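Local atomic coordinates of DNA mismatch repair protein MUTS (Thermus aquaticus, PDB entry 1EWQ), a protein that takes part in DNA mismatch repair, binding mismatched DNA and probably carrying out the recognition step, and has a weak ATPase activity. Residues C[149-154]-C[332-337]; C[712-717]-C[727-732]. One frame throughout, in Å; residues are numbered along the deposited sequence.

Contact 1: residues C[149-154]-C[332-337]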
loop_
_atom_site.group_PDB
_atom_site.type_symbol
_atom_site.label_atom_id
_atom_site.label_comp_id
_atom_site.label_asym_id
_atom_site.label_seq_id
_atom_site.Cartn_x
_atom_site.Cartn_y
_atom_site.Cartn_z
ATOM N N ASP C 149 7.857 -22.661 -14.134
ATOM C CA ASP C 149 6.994 -21.576 -14.576
ATOM C C ASP C 149 5.925 -22.359 -15.306
ATOM O O ASP C 149 6.113 -22.800 -16.444
ATOM C CB ASP C 149 7.700 -20.621 -15.544
ATOM C CG ASP C 149 6.828 -19.431 -15.917
ATOM O OD1 ASP C 149 5.588 -19.600 -15.967
ATOM O OD2 ASP C 149 7.383 -18.332 -16.171
ATOM N N VAL C 150 4.807 -22.550 -14.626
ATOM C CA VAL C 150 3.709 -23.322 -15.167
ATOM C C VAL C 150 3.111 -22.730 -16.442
ATOM O O VAL C 150 2.569 -23.473 -17.260
ATOM C CB VAL C 150 2.602 -23.493 -14.093
ATOM C CG1 VAL C 150 1.554 -24.466 -14.566
ATOM C CG2 VAL C 150 3.226 -23.979 -12.782
ATOM N N SER C 151 3.211 -21.410 -16.629
ATOM C CA SER C 151 2.641 -20.786 -17.827
ATOM C C SER C 151 3.487 -20.991 -19.080
ATOM O O SER C 151 2.992 -20.821 -20.192
ATOM C CB SER C 151 2.418 -19.278 -17.619
ATOM O OG SER C 151 3.632 -18.551 -17.705
ATOM N N THR C 152 4.754 -21.354 -18.914
ATOM C CA THR C 152 5.622 -21.561 -20.078
ATOM C C THR C 152 6.206 -22.965 -20.137
ATOM O O THR C 152 6.623 -23.430 -21.195
ATOM C CB THR C 152 6.807 -20.577 -20.092
ATOM O OG1 THR C 152 7.696 -20.882 -19.011
ATOM C CG2 THR C 152 6.307 -19.133 -19.950
ATOM N N GLY C 153 6.230 -23.641 -18.997
ATOM C CA GLY C 153 6.787 -24.976 -18.954
ATOM C C GLY C 153 8.264 -24.940 -18.599
ATOM O O GLY C 153 8.901 -25.991 -18.523
ATOM N N GLU C 154 8.819 -23.743 -18.392
ATOM C CA GLU C 154 10.231 -23.647 -18.032
ATOM C C GLU C 154 10.385 -24.463 -16.754
ATOM O O GLU C 154 9.658 -24.269 -15.776
ATOM C CB GLU C 154 10.675 -22.199 -17.794
ATOM C CG GLU C 154 12.181 -22.101 -17.588
ATOM C CD GLU C 154 12.714 -20.675 -17.538
ATOM O OE1 GLU C 154 11.934 -19.734 -17.252
ATOM O OE2 GLU C 154 13.935 -20.503 -17.767
ATOM N N LEU C 332 3.213 -16.206 -27.920
ATOM C CA LEU C 332 2.996 -17.543 -28.460
ATOM C C LEU C 332 3.478 -18.698 -27.586
ATOM O O LEU C 332 3.031 -19.841 -27.751
ATOM C CB LEU C 332 3.616 -17.643 -29.853
ATOM C CG LEU C 332 2.751 -17.092 -30.997
ATOM C CD1 LEU C 332 2.213 -15.719 -30.634
ATOM C CD2 LEU C 332 3.569 -17.050 -32.279
ATOM N N GLU C 333 4.387 -18.403 -26.665
ATOM C CA GLU C 333 4.898 -19.415 -25.762
ATOM C C GLU C 333 3.824 -19.753 -24.717
ATOM O O GLU C 333 3.540 -20.932 -24.468
ATOM C CB GLU C 333 6.186 -18.921 -25.098
ATOM C CG GLU C 333 6.682 -19.800 -23.964
ATOM C CD GLU C 333 8.082 -19.420 -23.499
ATOM O OE1 GLU C 333 8.387 -18.208 -23.428
ATOM O OE2 GLU C 333 8.868 -20.336 -23.193
ATOM N N ARG C 334 3.222 -18.731 -24.113
ATOM C CA ARG C 334 2.168 -18.971 -23.124
ATOM C C ARG C 334 0.885 -19.462 -23.802
ATOM O O ARG C 334 0.079 -20.169 -23.204
ATOM C CB ARG C 334 1.888 -17.699 -22.318
ATOM C CG ARG C 334 2.835 -17.543 -21.154
ATOM C CD ARG C 334 2.596 -16.276 -20.360
ATOM N NE ARG C 334 3.520 -16.201 -19.230
ATOM C CZ ARG C 334 3.770 -15.099 -18.536
ATOM N NH1 ARG C 334 3.172 -13.962 -18.853
ATOM N NH2 ARG C 334 4.606 -15.142 -17.513
ATOM N N LEU C 335 0.719 -19.088 -25.064
ATOM C CA LEU C 335 -0.442 -19.490 -25.849
ATOM C C LEU C 335 -0.307 -20.993 -26.156
ATOM O O LEU C 335 -1.280 -21.752 -26.096
ATOM C CB LEU C 335 -0.482 -18.664 -27.139
ATOM C CG LEU C 335 -1.817 -18.456 -27.856
ATOM C CD1 LEU C 335 -2.342 -19.779 -28.416
ATOM C CD2 LEU C 335 -2.806 -17.851 -26.869
ATOM N N ALA C 336 0.912 -21.422 -26.464
ATOM C CA ALA C 336 1.174 -22.827 -26.748
ATOM C C ALA C 336 0.841 -23.691 -25.527
ATOM O O ALA C 336 0.204 -24.744 -25.653
ATOM C CB ALA C 336 2.638 -23.010 -27.134
ATOM N N THR C 337 1.269 -23.224 -24.353
ATOM C CA THR C 337 1.041 -23.916 -23.084
ATOM C C THR C 337 -0.448 -24.061 -22.779
ATOM O O THR C 337 -0.901 -25.128 -22.351
ATOM C CB THR C 337 1.716 -23.169 -21.899
ATOM O OG1 THR C 337 3.122 -23.032 -22.149
ATOM C CG2 THR C 337 1.515 -23.937 -20.595
HETATM O O HOH W 1 0.073 -20.265 -20.569
#
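R334 reaches from its helix to S151. Its CB lies 3.9 Å from S151 O, and CG comes closer to the same carbonyl. From CG to NE the chain is extended, bringing CD alongside S151 OG and NE onto it: NE donates to OG at 2.8 Å in a bent bond (135° at the hydrogen), with OG tilted from the guanidinium plane. NH1 and NH2 go on to the carbonyls of P128 and E130. S151 OG in turn donates to D149 OD1 (2.8 Å) on its syn side, which fixes the direction of the hydroxyl and leaves its oxygen to accept from R334. D149 OD2 is 4.4 Å from R334 NH2, too far for a salt bridge but near enough that the charges probably attract.

S151 O faces T337, whose OG1 lies 3.0 Å away, and a water donates to both S151 O and R334 O. Beside them T152 CB rests 3.7 Å from E333 OE2, while E333 OE1 pairs with R286. The turn keeps its own shape: T152 OG1 accepts from E154 N, an ST turn, and G153 and E154 both face D149, the G1 beta bulge of a tight hairpin joining strands 143-149 and 154-160.

Contact 2: residues C[712-717]-C[727-732]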
loop_
_atom_site.group_PDB
_atom_site.type_symbol
_atom_site.label_atom_id
_atom_site.label_comp_id
_atom_site.label_asym_id
_atom_site.label_seq_id
_atom_site.Cartn_x
_atom_site.Cartn_y
_atom_site.Cartn_z
ATOM N N HIS C 712 40.791 10.295 -7.553
ATOM C CA HIS C 712 40.063 11.115 -6.602
ATOM C C HIS C 712 39.146 12.098 -7.293
ATOM O O HIS C 712 39.216 12.303 -8.509
ATOM C CB HIS C 712 41.031 11.900 -5.691
ATOM C CG HIS C 712 41.683 13.078 -6.359
ATOM N ND1 HIS C 712 42.646 12.947 -7.336
ATOM C CD2 HIS C 712 41.495 14.410 -6.199
ATOM C CE1 HIS C 712 43.021 14.146 -7.750
ATOM N NE2 HIS C 712 42.335 15.050 -7.077
ATOM N N VAL C 713 38.265 12.684 -6.499
ATOM C CA VAL C 713 37.360 13.701 -6.984
ATOM C C VAL C 713 37.649 14.885 -6.078
ATOM O O VAL C 713 38.191 14.718 -4.983
ATOM C CB VAL C 713 35.885 13.270 -6.865
ATOM C CG1 VAL C 713 35.591 12.172 -7.888
ATOM C CG2 VAL C 713 35.597 12.782 -5.456
ATOM N N ALA C 714 37.301 16.078 -6.525
ATOM C CA ALA C 714 37.576 17.254 -5.731
ATOM C C ALA C 714 36.409 18.218 -5.656
ATOM O O ALA C 714 35.494 18.190 -6.487
ATOM C CB ALA C 714 38.808 17.970 -6.291
ATOM N N ALA C 715 36.448 19.059 -4.630
ATOM C CA ALA C 715 35.442 20.084 -4.434
ATOM C C ALA C 715 36.205 21.378 -4.676
ATOM O O ALA C 715 37.435 21.403 -4.583
ATOM C CB ALA C 715 34.906 20.042 -3.018
ATOM N N ARG C 716 35.485 22.443 -4.998
ATOM C CA ARG C 716 36.112 23.729 -5.259
ATOM C C ARG C 716 35.415 24.830 -4.477
ATOM O O ARG C 716 34.203 25.004 -4.583
ATOM C CB ARG C 716 36.039 24.044 -6.748
ATOM C CG ARG C 716 37.385 24.184 -7.425
ATOM C CD ARG C 716 38.060 25.495 -7.069
ATOM N NE ARG C 716 39.243 25.717 -7.902
ATOM C CZ ARG C 716 40.041 26.779 -7.810
ATOM N NH1 ARG C 716 39.789 27.727 -6.915
ATOM N NH2 ARG C 716 41.090 26.897 -8.617
ATOM N N GLU C 717 36.188 25.563 -3.685
ATOM C CA GLU C 717 35.648 26.656 -2.888
ATOM C C GLU C 717 35.633 27.877 -3.807
ATOM O O GLU C 717 36.683 28.443 -4.110
ATOM C CB GLU C 717 36.552 26.886 -1.668
ATOM C CG GLU C 717 36.936 25.575 -0.972
ATOM C CD GLU C 717 37.958 25.743 0.142
ATOM O OE1 GLU C 717 37.620 26.373 1.168
ATOM O OE2 GLU C 717 39.097 25.244 -0.008
ATOM N N GLN C 727 34.244 15.195 -11.971
ATOM C CA GLN C 727 35.297 14.663 -12.828
ATOM C C GLN C 727 36.202 13.772 -11.977
ATOM O O GLN C 727 36.647 14.172 -10.895
ATOM C CB GLN C 727 36.143 15.787 -13.446
ATOM C CG GLN C 727 35.480 16.621 -14.557
ATOM C CD GLN C 727 34.407 17.576 -14.045
ATOM O OE1 GLN C 727 34.505 18.106 -12.939
ATOM N NE2 GLN C 727 33.385 17.810 -14.860
ATOM N N VAL C 728 36.459 12.560 -12.443
ATOM C CA VAL C 728 37.345 11.676 -11.703
ATOM C C VAL C 728 38.761 12.032 -12.149
ATOM O O VAL C 728 39.105 11.929 -13.326
ATOM C CB VAL C 728 37.025 10.197 -11.978
ATOM C CG1 VAL C 728 38.098 9.305 -11.377
ATOM C CG2 VAL C 728 35.672 9.858 -11.377
ATOM N N LEU C 729 39.569 12.465 -11.185
ATOM C CA LEU C 729 40.931 12.915 -11.435
ATOM C C LEU C 729 42.028 11.921 -11.060
ATOM O O LEU C 729 41.842 11.059 -10.203
ATOM C CB LEU C 729 41.168 14.225 -10.672
ATOM C CG LEU C 729 40.100 15.323 -10.792
ATOM C CD1 LEU C 729 40.369 16.429 -9.773
ATOM C CD2 LEU C 729 40.094 15.887 -12.212
ATOM N N PRO C 730 43.202 12.045 -11.696
ATOM C CA PRO C 730 44.314 11.143 -11.401
ATOM C C PRO C 730 44.956 11.475 -10.061
ATOM O O PRO C 730 44.864 12.604 -9.588
ATOM C CB PRO C 730 45.264 11.380 -12.570
ATOM C CG PRO C 730 45.032 12.824 -12.890
ATOM C CD PRO C 730 43.534 12.935 -12.822
ATOM N N GLY C 731 45.599 10.479 -9.460
ATOM C CA GLY C 731 46.268 10.677 -8.188
ATOM C C GLY C 731 45.322 10.806 -7.014
ATOM O O GLY C 731 44.105 10.841 -7.196
ATOM N N PRO C 732 45.864 10.866 -5.787
ATOM C CA PRO C 732 45.097 10.990 -4.545
ATOM C C PRO C 732 44.621 12.421 -4.320
ATOM O O PRO C 732 45.061 13.342 -5.008
ATOM C CB PRO C 732 46.103 10.559 -3.488
ATOM C CG PRO C 732 47.379 11.127 -4.040
ATOM C CD PRO C 732 47.300 10.703 -5.489
#
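H712 and L729 form an antiparallel hydrogen-bonded pair: L729 N donates to H712 O at 2.7 Å, and H712 N returns a bond to L729 O at 3.0 Å, although the short strand segments run at 116° to each other. The imidazole of H712 carries most of the side-chain contact. Its chi1 of 76° sets CG between the backbone N and the carbonyl carbon, and the ND1/CE1 edge of the ring faces the backbone of 730-731. There ND1 donates to G731 O at 2.6 Å; the bond is bent, and the donor stands above the carbonyl plane. P732 O sits over the centre of one ring face, 3.4 Å from its plane. L729 CB lies on the opposite side, toward the rim, 3.5 Å from CE1. An alanine in place of H712 would probably leave G731 O without this donor and open a gap between L729 and P732.

Strands 708-716 and 723-730 make a beta hairpin at one side of the P-loop NTPase sheet, with 723-730 the outermost strand within the chain. V713 CG1 meets V728 CG2 at 4.2 Å, and the V713 side chain also touches K589 and A587, two residues of the predicted ATP-binding loop. V728 packs on F592 of the helix that begins at K589, and its N donates to N570 OD1. A714 CB touches L729 CD1 at 4.1 Å.

In the fold
Contact 1 closes before contact 2 opens along the chain, and the two do not touch: their centres are 53 Å apart, their nearest atoms about 38 Å. They share no sheet or helix. Contact 1, whose centre is about 13 Å from the centre of the chain, is a buried junction between domains, setting the hairpin turn of domain II against helix 332-340 of domain III. Contact 2 lies within domain V, at the surface, joining neighbouring strands of one hairpin beside the predicted ATP site. Its nearest atom is about 59 Å from the bound DNA, so any communication between that site and the DNA would have to span tens of ångströms.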